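Local coordinates for protein DyP2 (PDB 4G2C) that is a haem-containing dye-decolourising peroxidase from a lignin-reactive bacterium, probably oxidising dyes and lignin-related compounds, and also binds a manganese ion, at residues V32-T44 / D243-V255. Sequence-based numbering, arbitrary orientation.
Sequences VDLSTTLSWKSAT and DWDPSAPLEQVLV. With ACT (acetate ion), chain B.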
loop_
_atom_site.group_PDB
_atom_site.type_symbol
_atom_site.label_atom_id
_atom_site.label_comp_id
_atom_site.label_asym_id
_atom_site.label_seq_id
_atom_site.Cartn_x
_atom_site.Cartn_y
_atom_site.Cartn_z
ATOM N N VAL A 32 1.215 -20.778 -17.249
ATOM C CA VAL A 32 0.735 -19.474 -16.814
ATOM C C VAL A 32 1.561 -18.368 -17.463
ATOM O O VAL A 32 2.784 -18.338 -17.355
ATOM C CB VAL A 32 0.801 -19.297 -15.269
ATOM C CG1 VAL A 32 0.155 -17.980 -14.865
ATOM C CG2 VAL A 32 0.113 -20.454 -14.546
ATOM N N ASP A 33 0.872 -17.450 -18.128
ATOM C CA ASP A 33 1.511 -16.349 -18.823
ATOM C C ASP A 33 1.572 -15.144 -17.891
ATOM O O ASP A 33 0.552 -14.533 -17.583
ATOM C CB ASP A 33 0.715 -16.012 -20.100
ATOM C CG ASP A 33 1.281 -14.816 -20.859
ATOM O OD1 ASP A 33 2.435 -14.411 -20.592
ATOM O OD2 ASP A 33 0.566 -14.289 -21.743
ATOM N N LEU A 34 2.772 -14.796 -17.453
ATOM C CA LEU A 34 2.922 -13.716 -16.488
ATOM C C LEU A 34 3.094 -12.358 -17.160
ATOM O O LEU A 34 3.212 -11.343 -16.476
ATOM C CB LEU A 34 4.103 -13.993 -15.551
ATOM C CG LEU A 34 4.079 -15.270 -14.697
ATOM C CD1 LEU A 34 5.385 -15.424 -13.899
ATOM C CD2 LEU A 34 2.887 -15.291 -13.762
ATOM N N SER A 35 3.073 -12.333 -18.492
ATOM C CA SER A 35 3.386 -11.107 -19.243
ATOM C C SER A 35 2.233 -10.114 -19.414
ATOM O O SER A 35 2.452 -8.987 -19.848
ATOM C CB SER A 35 3.917 -11.462 -20.634
ATOM O OG SER A 35 2.834 -11.718 -21.516
ATOM N N THR A 36 1.005 -10.539 -19.133
ATOM C CA THR A 36 -0.139 -9.636 -19.253
ATOM C C THR A 36 -1.100 -9.833 -18.097
ATOM O O THR A 36 -0.816 -10.571 -17.155
ATOM C CB THR A 36 -0.936 -9.853 -20.573
ATOM O OG1 THR A 36 -1.474 -11.186 -20.598
ATOM C CG2 THR A 36 -0.050 -9.680 -21.764
ATOM N N THR A 37 -2.247 -9.175 -18.191
ATOM C CA THR A 37 -3.319 -9.368 -17.237
ATOM C C THR A 37 -4.010 -10.684 -17.525
ATOM O O THR A 37 -3.815 -11.283 -18.590
ATOM C CB THR A 37 -4.354 -8.233 -17.313
ATOM O OG1 THR A 37 -4.868 -8.167 -18.645
ATOM C CG2 THR A 37 -3.716 -6.892 -16.952
ATOM N N LEU A 38 -4.816 -11.135 -16.570
ATOM C CA LEU A 38 -5.534 -12.388 -16.714
ATOM C C LEU A 38 -7.050 -12.188 -16.685
ATOM O O LEU A 38 -7.569 -11.418 -15.878
ATOM C CB LEU A 38 -5.126 -13.348 -15.599
ATOM C CG LEU A 38 -6.010 -14.589 -15.451
ATOM C CD1 LEU A 38 -5.583 -15.717 -16.431
ATOM C CD2 LEU A 38 -5.978 -15.063 -14.008
ATOM N N SER A 39 -7.754 -12.886 -17.576
ATOM C CA SER A 39 -9.208 -12.915 -17.550
ATOM C C SER A 39 -9.611 -14.080 -16.645
ATOM O O SER A 39 -9.660 -15.237 -17.081
ATOM C CB SER A 39 -9.773 -13.082 -18.965
ATOM O OG SER A 39 -9.112 -12.217 -19.890
ATOM N N TRP A 40 -9.864 -13.778 -15.372
ATOM C CA TRP A 40 -10.061 -14.836 -14.391
ATOM C C TRP A 40 -11.293 -15.704 -14.690
ATOM O O TRP A 40 -11.327 -16.885 -14.345
ATOM C CB TRP A 40 -10.096 -14.285 -12.954
ATOM C CG TRP A 40 -11.402 -13.673 -12.523
ATOM C CD1 TRP A 40 -11.744 -12.341 -12.568
ATOM C CD2 TRP A 40 -12.530 -14.357 -11.947
ATOM N NE1 TRP A 40 -13.024 -12.166 -12.072
ATOM C CE2 TRP A 40 -13.520 -13.382 -11.675
ATOM C CE3 TRP A 40 -12.801 -15.699 -11.639
ATOM C CZ2 TRP A 40 -14.768 -13.712 -11.120
ATOM C CZ3 TRP A 40 -14.052 -16.025 -11.076
ATOM C CH2 TRP A 40 -15.012 -15.031 -10.826
ATOM N N LYS A 41 -12.287 -15.129 -15.350
ATOM C CA LYS A 41 -13.525 -15.859 -15.589
ATOM C C LYS A 41 -13.397 -16.916 -16.678
ATOM O O LYS A 41 -14.186 -17.846 -16.737
ATOM C CB LYS A 41 -14.655 -14.896 -15.942
ATOM C CG LYS A 41 -15.139 -14.050 -14.769
ATOM C CD LYS A 41 -16.365 -13.236 -15.154
ATOM C CE LYS A 41 -16.938 -12.474 -13.958
ATOM N NZ LYS A 41 -18.192 -11.731 -14.312
ATOM N N SER A 42 -12.415 -16.770 -17.554
ATOM C CA SER A 42 -12.285 -17.710 -18.660
ATOM C C SER A 42 -10.907 -18.350 -18.667
ATOM O O SER A 42 -10.512 -18.984 -19.639
ATOM C CB SER A 42 -12.579 -17.025 -20.005
ATOM O OG SER A 42 -11.599 -16.045 -20.305
ATOM N N ALA A 43 -10.181 -18.181 -17.569
ATOM C CA ALA A 43 -8.898 -18.848 -17.393
ATOM C C ALA A 43 -9.078 -20.368 -17.452
ATOM O O ALA A 43 -10.058 -20.908 -16.925
ATOM C CB ALA A 43 -8.266 -18.440 -16.056
ATOM N N THR A 44 -8.138 -21.054 -18.098
ATOM C CA THR A 44 -8.127 -22.517 -18.075
ATOM C C THR A 44 -6.734 -23.060 -17.777
ATOM O O THR A 44 -5.780 -22.298 -17.573
ATOM C CB THR A 44 -8.628 -23.153 -19.406
ATOM O OG1 THR A 44 -7.687 -22.900 -20.462
ATOM C CG2 THR A 44 -10.017 -22.635 -19.790
ATOM N N ASP A 243 -6.465 7.804 -20.611
ATOM C CA ASP A 243 -5.249 8.559 -20.421
ATOM C C ASP A 243 -4.268 7.722 -19.596
ATOM O O ASP A 243 -3.068 7.711 -19.864
ATOM C CB ASP A 243 -5.603 9.856 -19.709
ATOM C CG ASP A 243 -4.576 10.924 -19.903
ATOM O OD1 ASP A 243 -3.453 10.585 -20.348
ATOM O OD2 ASP A 243 -4.892 12.103 -19.588
ATOM N N TRP A 244 -4.790 7.015 -18.596
ATOM C CA TRP A 244 -3.960 6.145 -17.771
ATOM C C TRP A 244 -4.427 4.694 -17.869
ATOM O O TRP A 244 -5.574 4.383 -17.565
ATOM C CB TRP A 244 -3.965 6.615 -16.307
ATOM C CG TRP A 244 -3.226 5.678 -15.394
ATOM C CD1 TRP A 244 -3.768 4.857 -14.451
ATOM C CD2 TRP A 244 -1.810 5.440 -15.368
ATOM N NE1 TRP A 244 -2.782 4.130 -13.833
ATOM C CE2 TRP A 244 -1.571 4.474 -14.375
ATOM C CE3 TRP A 244 -0.727 5.956 -16.087
ATOM C CZ2 TRP A 244 -0.291 4.014 -14.077
ATOM C CZ3 TRP A 244 0.524 5.516 -15.797
ATOM C CH2 TRP A 244 0.745 4.546 -14.803
ATOM N N ASP A 245 -3.539 3.814 -18.318
ATOM C CA ASP A 245 -3.821 2.380 -18.361
ATOM C C ASP A 245 -3.355 1.767 -17.026
ATOM O O ASP A 245 -2.167 1.785 -16.713
ATOM C CB ASP A 245 -3.105 1.755 -19.567
ATOM C CG ASP A 245 -3.200 0.219 -19.601
ATOM O OD1 ASP A 245 -4.203 -0.352 -19.104
ATOM O OD2 ASP A 245 -2.265 -0.417 -20.150
ATOM N N PRO A 246 -4.301 1.274 -16.206
ATOM C CA PRO A 246 -3.928 0.729 -14.890
ATOM C C PRO A 246 -3.539 -0.760 -14.930
ATOM O O PRO A 246 -3.157 -1.318 -13.892
ATOM C CB PRO A 246 -5.208 0.926 -14.071
ATOM C CG PRO A 246 -6.314 0.794 -15.097
ATOM C CD PRO A 246 -5.761 1.313 -16.403
ATOM N N SER A 247 -3.648 -1.383 -16.105
ATOM C CA SER A 247 -3.239 -2.777 -16.309
ATOM C C SER A 247 -1.861 -3.045 -15.738
ATOM O O SER A 247 -0.968 -2.205 -15.809
ATOM C CB SER A 247 -3.176 -3.121 -17.806
ATOM O OG SER A 247 -4.426 -2.934 -18.439
ATOM N N ALA A 248 -1.683 -4.237 -15.192
ATOM C CA ALA A 248 -0.365 -4.677 -14.774
ATOM C C ALA A 248 -0.285 -6.162 -15.066
ATOM O O ALA A 248 -1.224 -6.898 -14.783
ATOM C CB ALA A 248 -0.141 -4.399 -13.296
ATOM N N PRO A 249 0.831 -6.599 -15.659
ATOM C CA PRO A 249 1.029 -8.016 -15.953
ATOM C C PRO A 249 1.100 -8.812 -14.643
ATOM O O PRO A 249 1.510 -8.259 -13.624
ATOM C CB PRO A 249 2.394 -8.028 -16.652
ATOM C CG PRO A 249 3.102 -6.774 -16.132
ATOM C CD PRO A 249 2.003 -5.772 -16.012
ATOM N N LEU A 250 0.737 -10.089 -14.673
ATOM C CA LEU A 250 0.870 -10.938 -13.494
ATOM C C LEU A 250 2.280 -10.946 -12.905
ATOM O O LEU A 250 2.446 -11.023 -11.682
ATOM C CB LEU A 250 0.433 -12.369 -13.801
ATOM C CG LEU A 250 -1.030 -12.551 -14.201
ATOM C CD1 LEU A 250 -1.347 -14.043 -14.373
ATOM C CD2 LEU A 250 -1.938 -11.922 -13.160
ATOM N N GLU A 251 3.298 -10.862 -13.754
ATOM C CA GLU A 251 4.678 -10.846 -13.252
ATOM C C GLU A 251 4.968 -9.642 -12.343
ATOM O O GLU A 251 6.009 -9.588 -11.695
ATOM C CB GLU A 251 5.682 -10.865 -14.405
ATOM C CG GLU A 251 5.688 -9.570 -15.214
ATOM C CD GLU A 251 6.471 -9.693 -16.515
ATOM O OE1 GLU A 251 7.246 -10.660 -16.656
ATOM O OE2 GLU A 251 6.304 -8.829 -17.396
ATOM N N GLN A 252 4.084 -8.658 -12.321
ATOM C CA GLN A 252 4.317 -7.491 -11.463
ATOM C C GLN A 252 3.898 -7.738 -9.998
ATOM O O GLN A 252 3.990 -6.850 -9.166
ATOM C CB GLN A 252 3.635 -6.234 -12.019
ATOM C CG GLN A 252 4.225 -4.933 -11.457
ATOM C CD GLN A 252 4.154 -3.770 -12.432
ATOM O OE1 GLN A 252 4.218 -3.957 -13.647
ATOM N NE2 GLN A 252 4.009 -2.562 -11.902
ATOM N N VAL A 253 3.437 -8.949 -9.691
ATOM C CA VAL A 253 3.013 -9.258 -8.335
ATOM C C VAL A 253 3.257 -10.722 -7.989
ATOM O O VAL A 253 3.635 -11.035 -6.869
ATOM C CB VAL A 253 1.525 -8.867 -8.097
ATOM C CG1 VAL A 253 0.590 -9.708 -8.963
ATOM C CG2 VAL A 253 1.165 -8.986 -6.630
ATOM N N LEU A 254 3.069 -11.620 -8.954
ATOM C CA LEU A 254 3.192 -13.044 -8.670
ATOM C C LEU A 254 4.614 -13.568 -8.840
ATOM O O LEU A 254 5.364 -13.126 -9.720
ATOM C CB LEU A 254 2.253 -13.859 -9.543
ATOM C CG LEU A 254 0.758 -13.596 -9.388
ATOM C CD1 LEU A 254 -0.039 -14.529 -10.310
ATOM C CD2 LEU A 254 0.329 -13.780 -7.933
ATOM N N VAL A 255 4.949 -14.533 -7.992
ATOM C CA VAL A 255 6.252 -15.184 -7.969
ATOM C C VAL A 255 5.993 -16.685 -7.816
ATOM O O VAL A 255 5.161 -17.091 -7.002
ATOM C CB VAL A 255 7.069 -14.717 -6.733
ATOM C CG1 VAL A 255 8.438 -15.316 -6.735
ATOM C CG2 VAL A 255 7.150 -13.175 -6.667
HETATM C C ACT B . -5.499 -5.432 -20.431
HETATM O O ACT B . -6.167 -4.828 -19.560
HETATM O OXT ACT B . -4.497 -4.856 -20.931
HETATM C CH3 ACT B . -5.897 -6.804 -20.858
#
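Leu34 and Thr36 offer their carbonyl oxygens to the two amides that open the 3-10 turn 250-252, and the backbones close to 3.9 Å between the CA atoms of Thr36 and Pro249. Glu251 N reaches Leu34 O at 2.8 Å, in the carbonyl plane and on a lone pair, whereas Leu250 N meets Thr36 O at 3.0 Å from 48° above that carbonyl's plane. Pro249 CA adds a C-H...O contact to the same Thr36 oxygen. Leu250 is the apolar centre: with CG anti to its carbonyl carbon (chi1 -63°), its side chain crosses that of Leu34 at about a right angle, CB lying 3.8 Å from Leu34 CD2. CD1 of Leu250 lies among Asp33 O, Leu38 CB (4.0 Å) and, more loosely, Val32 CG1. Glu251, its CG between the backbone N and the carbonyl carbon (chi1 69°), runs alongside Leu34, CB 3.7 Å from Leu34 CB. Asp33 OD1 accepts from Ser35 N, an Asx turn, and from Ser35 OG as well. Further along, Thr37 sets its methyl CG2 3.3 Å from Ala248 O and also against Ser247 CB, while its hydroxyl is hydrogen-bonded to Thr228 of helix 228-237. A glycine at Thr37 would probably open a gap beside the Ala248 carbonyl and leave the Thr228 hydroxyl without this partner. Ser247 OG lies 2.8 Å from O of an acetate, probably from the crystallisation liquor. The side chain of Leu38 also packs on Ala47 and Leu51 of helix 45-53, and Phe267 of strand 267-278 packs against Leu34. The N-terminal segment of this DyP-type peroxidase is thus packed on the surface loop that joins helix 228-237 to strand 255-256 of an antiparallel sheet.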